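Local coordinates for 190aa long hypothetical protein (Pyrococcus horikoshii, PDB 2DDZ), which is of unknown function, belongs to the DUF366 family and assembles as a hexamer in the crystal, at the interface of chains A and B. Sequence-based numbering; all coordinates share one arbitrary frame. Chains: chain A/B, 190aa long hypothetical protein.

The interface of chains A and B. Residues chain A 21-22, 52, 126-128; chain B 189-190.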
loop_
_atom_site.group_PDB
_atom_site.type_symbol
_atom_site.label_atom_id
_atom_site.label_comp_id
_atom_site.label_asym_id
_atom_site.label_seq_id
_atom_site.Cartn_x
_atom_site.Cartn_y
_atom_site.Cartn_z
ATOM N N ILE A 21 2.676 23.849 2.941
ATOM C CA ILE A 21 2.934 22.549 2.345
ATOM C C ILE A 21 2.482 21.413 3.277
ATOM O O ILE A 21 2.406 20.258 2.865
ATOM C CB ILE A 21 4.451 22.371 2.041
ATOM C CG1 ILE A 21 4.646 21.302 0.970
ATOM C CG2 ILE A 21 5.200 21.940 3.282
ATOM C CD1 ILE A 21 4.078 21.704 -0.375
ATOM N N ARG A 22 2.186 21.753 4.529
ATOM C CA ARG A 22 1.785 20.762 5.526
ATOM C C ARG A 22 0.403 20.131 5.300
ATOM O O ARG A 22 -0.457 20.712 4.647
ATOM C CB ARG A 22 1.855 21.393 6.913
ATOM C CG ARG A 22 3.255 21.831 7.284
ATOM C CD ARG A 22 3.309 22.427 8.683
ATOM N NE ARG A 22 4.686 22.687 9.086
ATOM C CZ ARG A 22 5.164 22.432 10.300
ATOM N NH1 ARG A 22 4.372 21.910 11.230
ATOM N NH2 ARG A 22 6.434 22.696 10.587
ATOM N N VAL A 52 11.441 21.759 2.126
ATOM C CA VAL A 52 11.219 20.358 1.792
ATOM C C VAL A 52 12.328 19.732 0.960
ATOM O O VAL A 52 12.670 18.563 1.151
ATOM C CB VAL A 52 9.874 20.187 1.051
ATOM C CG1 VAL A 52 9.687 18.754 0.588
ATOM C CG2 VAL A 52 8.748 20.593 1.966
ATOM N N THR A 126 5.864 16.404 -2.318
ATOM C CA THR A 126 6.194 15.465 -1.267
ATOM C C THR A 126 4.914 14.831 -0.712
ATOM O O THR A 126 3.835 14.996 -1.270
ATOM C CB THR A 126 6.974 16.145 -0.131
ATOM O OG1 THR A 126 7.327 15.161 0.849
ATOM C CG2 THR A 126 6.143 17.276 0.517
ATOM N N VAL A 127 5.039 14.100 0.386
ATOM C CA VAL A 127 3.884 13.451 0.971
ATOM C C VAL A 127 3.872 13.659 2.476
ATOM O O VAL A 127 4.870 14.065 3.059
ATOM C CB VAL A 127 3.898 11.915 0.658
ATOM C CG1 VAL A 127 4.011 11.680 -0.854
ATOM C CG2 VAL A 127 5.057 11.253 1.372
ATOM N N SER A 128 2.720 13.408 3.088
ATOM C CA SER A 128 2.554 13.491 4.535
ATOM C C SER A 128 2.093 12.079 4.855
ATOM O O SER A 128 1.951 11.258 3.957
ATOM C CB SER A 128 1.446 14.477 4.922
ATOM O OG SER A 128 0.153 13.917 4.746
ATOM N N VAL B 189 6.487 15.642 5.020
ATOM C CA VAL B 189 6.021 16.762 5.829
ATOM C C VAL B 189 4.867 16.363 6.751
ATOM O O VAL B 189 4.105 15.433 6.451
ATOM C CB VAL B 189 5.559 17.931 4.917
ATOM C CG1 VAL B 189 6.656 18.266 3.899
ATOM C CG2 VAL B 189 4.272 17.563 4.197
ATOM N N THR B 190 4.732 17.065 7.872
ATOM C CA THR B 190 3.643 16.779 8.803
ATOM C C THR B 190 2.292 17.313 8.301
ATOM O O THR B 190 2.277 18.092 7.328
ATOM C CB THR B 190 3.940 17.375 10.189
ATOM O OG1 THR B 190 4.270 18.760 10.048
ATOM C CG2 THR B 190 5.112 16.639 10.840
ATOM O OXT THR B 190 1.256 16.948 8.887
#
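B:Val189 packs its side chain among A:Ile21, A:Val52 and A:Thr126 of chain A, and so illustrates how a chain terminus can dock on a neighbouring subunit through a packed side chain and a backbone bond. Its two methyl branches do different work. CG1 of B:Val189, turned beside the residue's own backbone N (chi1 -52°), points in among the three residues. There CG1 of B:Val189 meets the methyl CG2 of A:Thr126 at 3.6 Å and CG2 of A:Val52 at 3.7 Å. A:Thr126 approaches obliquely, whereas A:Val52 and A:Ile21 each cross the valine at about a right angle; A:Ile21 adds its CG2 branch, 4.0 Å from CG1 of B:Val189. With the hydroxyl OG1 of A:Thr126 anti to the backbone N (chi1 -177°), the methyl CG2 is the branch that faces the valine. The second branch of B:Val189, CG2, lies instead against backbone, 3.5 Å from the carbonyl O of A:Ile21 and 3.7 Å from the carbonyl O of A:Val127.

Beside this packing, the main-chain N of B:Val189 donates to the carbonyl O of A:Val127 over 3.0 Å, nearly straight at the hydrogen (167°) and in the carbonyl plane. That bond helps to hold the terminal segment at the end of strand 121-127 while the side chain packs alongside.

One residue further on, B:Thr190 lies side by side with A:Arg22, both side chains pointing the same way. The arginine is extended from CG to NE, bringing its NH1 to 3.4 Å from the threonine hydroxyl OG1, a polar approach rather than a firm bond. The C-terminal carboxylate meets the base of the arginine instead, O of B:Thr190 lying 3.3 Å from CA of A:Arg22.

In the fold, the last residues of chain B, beyond its long helix 161-182, reach across to chain A and settle between the 3-10 helix 19-21 and the end of strand 121-127. The two-fold symmetry repeats this with chains exchanged, a reciprocal exchange of tails that probably helps hold the pair together within the hexamer.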